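Local coordinates for protein CurH (PDB 3KG7) that probably catalyses dehydration of the beta-hydroxyacyl intermediate bound to the carrier protein, as the dehydratase domain of one module of the curacin polyketide synthase, at residues K189-Q194 and P199-L204; S53-T58 and W229-M234. All blocks are in the same frame, centred on the assembly; numbering follows the deposited sequence.

Contact 1 of 2, residues K189-Q194 and P199-L204; sequences KALAFQ and PIHPVL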
loop_
_atom_site.group_PDB
_atom_site.type_symbol
_atom_site.label_atom_id
_atom_site.label_comp_id
_atom_site.label_asym_id
_atom_site.label_seq_id
_atom_site.Cartn_x
_atom_site.Cartn_y
_atom_site.Cartn_z
ATOM N N LYS C 189 15.393 -27.574 -14.564
ATOM C CA LYS C 189 14.209 -28.054 -15.277
ATOM C C LYS C 189 12.939 -27.959 -14.420
ATOM O O LYS C 189 11.872 -27.596 -14.921
ATOM C CB LYS C 189 14.436 -29.488 -15.759
ATOM C CG LYS C 189 13.272 -30.099 -16.525
ATOM C CD LYS C 189 13.283 -31.617 -16.400
ATOM C CE LYS C 189 11.989 -32.222 -16.896
ATOM N NZ LYS C 189 11.831 -33.602 -16.385
ATOM N N ALA C 190 13.074 -28.267 -13.131
ATOM C CA ALA C 190 11.965 -28.197 -12.186
ATOM C C ALA C 190 11.490 -26.765 -11.933
ATOM O O ALA C 190 10.331 -26.537 -11.599
ATOM C CB ALA C 190 12.355 -28.866 -10.876
ATOM N N LEU C 191 12.389 -25.806 -12.118
ATOM C CA LEU C 191 12.106 -24.398 -11.846
ATOM C C LEU C 191 11.521 -23.644 -13.041
ATOM O O LEU C 191 10.755 -22.704 -12.860
ATOM C CB LEU C 191 13.381 -23.706 -11.354
ATOM C CG LEU C 191 13.244 -22.378 -10.605
ATOM C CD1 LEU C 191 12.652 -22.576 -9.214
ATOM C CD2 LEU C 191 14.600 -21.698 -10.526
ATOM N N ALA C 192 11.880 -24.070 -14.252
ATOM C CA ALA C 192 11.491 -23.400 -15.509
ATOM C C ALA C 192 10.096 -22.746 -15.558
ATOM O O ALA C 192 9.969 -21.621 -16.033
ATOM C CB ALA C 192 11.682 -24.345 -16.704
ATOM N N PHE C 193 9.068 -23.438 -15.063
ATOM C CA PHE C 193 7.679 -22.951 -15.111
ATOM C C PHE C 193 7.439 -21.705 -14.268
ATOM O O PHE C 193 6.513 -20.932 -14.527
ATOM C CB PHE C 193 6.711 -24.043 -14.641
ATOM C CG PHE C 193 5.268 -23.586 -14.513
ATOM C CD1 PHE C 193 4.368 -23.778 -15.558
ATOM C CD2 PHE C 193 4.808 -22.981 -13.339
ATOM C CE1 PHE C 193 3.030 -23.375 -15.441
ATOM C CE2 PHE C 193 3.473 -22.562 -13.217
ATOM C CZ PHE C 193 2.580 -22.769 -14.267
ATOM N N GLN C 194 8.257 -21.531 -13.241
ATOM C CA GLN C 194 8.044 -20.469 -12.256
ATOM C C GLN C 194 8.613 -19.119 -12.677
ATOM O O GLN C 194 8.317 -18.096 -12.052
ATOM C CB GLN C 194 8.641 -20.864 -10.898
ATOM C CG GLN C 194 8.185 -22.232 -10.397
ATOM C CD GLN C 194 8.358 -22.399 -8.902
ATOM O OE1 GLN C 194 7.745 -21.680 -8.113
ATOM N NE2 GLN C 194 9.184 -23.362 -8.502
ATOM N N PRO C 199 14.563 -10.163 -14.269
ATOM C CA PRO C 199 15.940 -10.201 -14.789
ATOM C C PRO C 199 16.713 -11.425 -14.317
ATOM O O PRO C 199 17.425 -12.058 -15.108
ATOM C CB PRO C 199 16.587 -8.944 -14.208
ATOM C CG PRO C 199 15.468 -8.080 -13.753
ATOM C CD PRO C 199 14.253 -8.901 -13.569
ATOM N N ILE C 200 16.580 -11.748 -13.033
ATOM C CA ILE C 200 17.286 -12.883 -12.428
ATOM C C ILE C 200 16.481 -13.448 -11.265
ATOM O O ILE C 200 16.130 -12.731 -10.327
ATOM C CB ILE C 200 18.723 -12.515 -11.984
ATOM C CG1 ILE C 200 19.534 -13.767 -11.634
ATOM C CG2 ILE C 200 18.718 -11.530 -10.813
ATOM C CD1 ILE C 200 21.026 -13.495 -11.465
ATOM N N HIS C 201 16.163 -14.735 -11.344
ATOM C CA HIS C 201 15.431 -15.393 -10.283
ATOM C C HIS C 201 16.330 -15.595 -9.074
ATOM O O HIS C 201 17.522 -15.877 -9.240
ATOM C CB HIS C 201 14.905 -16.745 -10.749
ATOM C CG HIS C 201 13.921 -17.358 -9.802
ATOM N ND1 HIS C 201 14.301 -18.199 -8.774
ATOM C CD2 HIS C 201 12.576 -17.222 -9.702
ATOM C CE1 HIS C 201 13.230 -18.566 -8.094
ATOM N NE2 HIS C 201 12.171 -17.987 -8.635
ATOM N N PRO C 202 15.764 -15.465 -7.855
ATOM C CA PRO C 202 16.470 -15.767 -6.610
ATOM C C PRO C 202 17.408 -16.975 -6.698
ATOM O O PRO C 202 18.577 -16.868 -6.338
ATOM C CB PRO C 202 15.330 -16.071 -5.649
ATOM C CG PRO C 202 14.231 -15.162 -6.092
ATOM C CD PRO C 202 14.386 -15.006 -7.590
ATOM N N VAL C 203 16.907 -18.105 -7.191
ATOM C CA VAL C 203 17.720 -19.320 -7.320
ATOM C C VAL C 203 18.977 -19.100 -8.168
ATOM O O VAL C 203 20.083 -19.470 -7.765
ATOM C CB VAL C 203 16.888 -20.481 -7.868
ATOM C CG1 VAL C 203 17.766 -21.651 -8.277
ATOM C CG2 VAL C 203 15.847 -20.903 -6.830
ATOM N N LEU C 204 18.810 -18.473 -9.326
ATOM C CA LEU C 204 19.928 -18.219 -10.229
ATOM C C LEU C 204 20.983 -17.312 -9.610
ATOM O O LEU C 204 22.182 -17.547 -9.787
ATOM C CB LEU C 204 19.427 -17.614 -11.536
ATOM C CG LEU C 204 18.527 -18.490 -12.405
ATOM C CD1 LEU C 204 17.788 -17.612 -13.431
ATOM C CD2 LEU C 204 19.334 -19.584 -13.083
#
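The CD2 methyl of L191 meets the branched end of V203 tip to tip, with L191 CD2 3.7 Å from V203 CB and both valine methyls only slightly farther off. The contact sits at the start of helix 202-207 in a double hotdog dehydratase, where the loop 189-194 after strand 181-186 closes over the N-terminal turn. L191 carries CG anti to its N (chi1 -161°), and its CD2 branch does all the touching, meeting H201 as well: L191 CD2 is 3.9 Å from H201 ND1, coming obliquely to the ring. H201 is the N-cap residue, and its ND1 accepts the V203 N-H. The ring's rotation is fixed by the capping bond and its neighbours, with P202 CD over one face, offset toward the rim, V203 CA in plane at the edge, and W37 packed against it edge-to-face. With an alanine here, V203 N would probably be left without its capping acceptor, and L191 CD2 and W37 would lose the ring they pack against. The loop is itself tied by a backbone bond from Q194 N to L191 O. No hydrogen bond joins the two segments; the close contacts are van der Waals touches of L191 CD2. The capping bond, V203 N to H201 ND1, is 3.1 Å long and bent to 159° at the hydrogen, with V203 N tilted 26° out of the imidazole plane.

Contact 2 of 2, residues S53-T58 and W229-M234; sequences SYIAMT and WRVKEM
Next to V231, which meets I55 of the helix, the guanidinium of R230 has W229 CH2 over the centre of one face, 4.1 Å above its plane. In return, R230 CG lies over one face of the indole, offset toward the rim, and K284 adds a cation-pi contact to W229. W229 and R230 both face T282 across a classic beta bulge. The contact with the helix is made by V231 and M234, and it is wholly apolar and buried. I55 serves both with different branches: I55 CD1 comes to 4.5 Å from V231 CG2, while I55 CG2 is 4.1 Å from the selenium, SE, of the selenomethionine M234. With CG2 anti to its backbone N and CG1 beside that N (chi1 -49°), I55 splays its two arms along the strand. I55 and M234 cross obliquely, and the M234 chain, bent at chi2 and chi3, carries its end away from the helix. I71 and I278, from the flanking strands, pack against V231, and I71 also touches I55. Within the helix, Y54 O is gripped twice, by T58 N and by T58 OG1 at 3.0 Å, from opposite faces of its carbonyl plane. At K232 the strand turns a corner, beside a second classic bulge in which K232 and E233 face N279. A central helix laid against strongly curved antiparallel strands in this way is the signature of the hotdog fold.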
loop_
_atom_site.group_PDB
_atom_site.type_symbol
_atom_site.label_atom_id
_atom_site.label_comp_id
_atom_site.label_asym_id
_atom_site.label_seq_id
_atom_site.Cartn_x
_atom_site.Cartn_y
_atom_site.Cartn_z
ATOM N N SER C 53 17.762 -13.365 -2.726
ATOM C CA SER C 53 16.419 -13.307 -3.314
ATOM C C SER C 53 15.869 -11.901 -3.310
ATOM O O SER C 53 15.185 -11.485 -4.248
ATOM C CB SER C 53 15.447 -14.212 -2.561
ATOM O OG SER C 53 15.962 -15.521 -2.474
ATOM N N TYR C 54 16.157 -11.168 -2.244
ATOM C CA TYR C 54 15.661 -9.801 -2.124
ATOM C C TYR C 54 16.316 -8.868 -3.131
ATOM O O TYR C 54 15.677 -7.934 -3.604
ATOM C CB TYR C 54 15.795 -9.300 -0.683
ATOM C CG TYR C 54 15.191 -10.283 0.289
ATOM C CD1 TYR C 54 13.850 -10.644 0.195
ATOM C CD2 TYR C 54 15.963 -10.878 1.285
ATOM C CE1 TYR C 54 13.293 -11.568 1.072
ATOM C CE2 TYR C 54 15.411 -11.784 2.170
ATOM C CZ TYR C 54 14.082 -12.128 2.056
ATOM O OH TYR C 54 13.534 -13.024 2.928
ATOM N N ILE C 55 17.572 -9.151 -3.482
ATOM C CA ILE C 55 18.246 -8.414 -4.538
ATOM C C ILE C 55 17.503 -8.680 -5.839
ATOM O O ILE C 55 17.189 -7.744 -6.587
ATOM C CB ILE C 55 19.738 -8.798 -4.691
ATOM C CG1 ILE C 55 20.450 -8.793 -3.332
ATOM C CG2 ILE C 55 20.427 -7.826 -5.659
ATOM C CD1 ILE C 55 21.816 -9.459 -3.328
ATOM N N ALA C 56 17.216 -9.958 -6.090
ATOM C CA ALA C 56 16.433 -10.383 -7.240
ATOM C C ALA C 56 15.138 -9.601 -7.325
ATOM O O ALA C 56 14.801 -9.069 -8.387
ATOM C CB ALA C 56 16.137 -11.849 -7.142
HETATM N N MSE C 57 14.431 -9.518 -6.199
HETATM C CA MSE C 57 13.134 -8.833 -6.145
HETATM C C MSE C 57 13.255 -7.348 -6.475
HETATM O O MSE C 57 12.463 -6.799 -7.242
HETATM C CB MSE C 57 12.487 -9.008 -4.775
HETATM C CG MSE C 57 12.036 -10.418 -4.507
HETATM SE SE MSE C 57 11.259 -10.577 -2.736
HETATM C CE MSE C 57 9.465 -9.908 -3.085
ATOM N N THR C 58 14.264 -6.714 -5.892
ATOM C CA THR C 58 14.495 -5.297 -6.089
ATOM C C THR C 58 14.824 -5.022 -7.552
ATOM O O THR C 58 14.286 -4.072 -8.155
ATOM C CB THR C 58 15.610 -4.773 -5.170
ATOM O OG1 THR C 58 15.246 -4.994 -3.800
ATOM C CG2 THR C 58 15.821 -3.280 -5.392
ATOM N N TRP C 229 25.353 -12.311 5.012
ATOM C CA TRP C 229 25.176 -11.264 6.013
ATOM C C TRP C 229 25.101 -9.856 5.417
ATOM O O TRP C 229 24.304 -9.023 5.860
ATOM C CB TRP C 229 26.285 -11.356 7.064
ATOM C CG TRP C 229 26.212 -10.297 8.122
ATOM C CD1 TRP C 229 25.112 -9.936 8.854
ATOM C CD2 TRP C 229 27.288 -9.468 8.578
ATOM N NE1 TRP C 229 25.438 -8.929 9.731
ATOM C CE2 TRP C 229 26.766 -8.622 9.583
ATOM C CE3 TRP C 229 28.643 -9.352 8.231
ATOM C CZ2 TRP C 229 27.554 -7.672 10.249
ATOM C CZ3 TRP C 229 29.425 -8.405 8.892
ATOM C CH2 TRP C 229 28.877 -7.580 9.891
ATOM N N ARG C 230 25.951 -9.589 4.433
ATOM C CA ARG C 230 25.886 -8.342 3.679
ATOM C C ARG C 230 26.585 -8.456 2.328
ATOM O O ARG C 230 27.450 -9.317 2.129
ATOM C CB ARG C 230 26.422 -7.150 4.495
ATOM C CG ARG C 230 27.931 -7.079 4.661
ATOM C CD ARG C 230 28.344 -5.794 5.377
ATOM N NE ARG C 230 29.664 -5.928 6.004
ATOM C CZ ARG C 230 30.230 -5.029 6.809
ATOM N NH1 ARG C 230 29.615 -3.889 7.112
ATOM N NH2 ARG C 230 31.427 -5.272 7.315
ATOM N N VAL C 231 26.176 -7.589 1.404
ATOM C CA VAL C 231 26.765 -7.485 0.072
ATOM C C VAL C 231 27.037 -6.010 -0.201
ATOM O O VAL C 231 26.126 -5.187 -0.119
ATOM C CB VAL C 231 25.814 -8.040 -1.023
ATOM C CG1 VAL C 231 26.406 -7.832 -2.420
ATOM C CG2 VAL C 231 25.519 -9.510 -0.788
ATOM N N LYS C 232 28.285 -5.678 -0.513
ATOM C CA LYS C 232 28.661 -4.295 -0.779
ATOM C C LYS C 232 27.910 -3.746 -1.988
ATOM O O LYS C 232 27.204 -2.750 -1.874
ATOM C CB LYS C 232 30.177 -4.186 -0.972
ATOM C CG LYS C 232 30.672 -2.837 -1.497
ATOM C CD LYS C 232 30.824 -1.785 -0.399
ATOM C CE LYS C 232 31.221 -0.446 -1.006
ATOM N NZ LYS C 232 31.733 0.491 0.023
ATOM N N GLU C 233 28.053 -4.412 -3.131
ATOM C CA GLU C 233 27.413 -3.970 -4.370
ATOM C C GLU C 233 27.023 -5.159 -5.235
ATOM O O GLU C 233 27.696 -6.194 -5.234
ATOM C CB GLU C 233 28.320 -2.993 -5.144
ATOM C CG GLU C 233 27.817 -2.606 -6.542
ATOM C CD GLU C 233 27.820 -1.097 -6.799
ATOM O OE1 GLU C 233 27.712 -0.322 -5.822
ATOM O OE2 GLU C 233 27.904 -0.681 -7.979
HETATM N N MSE C 234 25.920 -5.002 -5.958
HETATM C CA MSE C 234 25.496 -5.976 -6.950
HETATM C C MSE C 234 24.984 -5.221 -8.172
HETATM O O MSE C 234 24.078 -4.395 -8.073
HETATM C CB MSE C 234 24.424 -6.913 -6.382
HETATM C CG MSE C 234 24.415 -8.306 -7.005
HETATM SE SE MSE C 234 23.213 -8.492 -8.535
HETATM C CE MSE C 234 24.144 -9.834 -9.606
#

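Helix 52-62 connects the two contacts, whose centres lie about 17 Å apart. I55 turns to strand 225-236 in contact 2, while A56 points away from that strand and meets the 199-204 segment of contact 1: A56 CB is 3.6 Å from P202 CD and 4.2 Å from H201 C. P202 also packs on S53, and P199 and I200 reach L236 at the far end of the same strand, which follows helix 202-207 in the chain. Helices 52-62 and 202-207 thus meet in the interior, through S53 and A56 on one side and P202 on the other. In related dehydratases the catalytic histidine and aspartate come from opposite hotdogs, so this junction probably lies close to the active site.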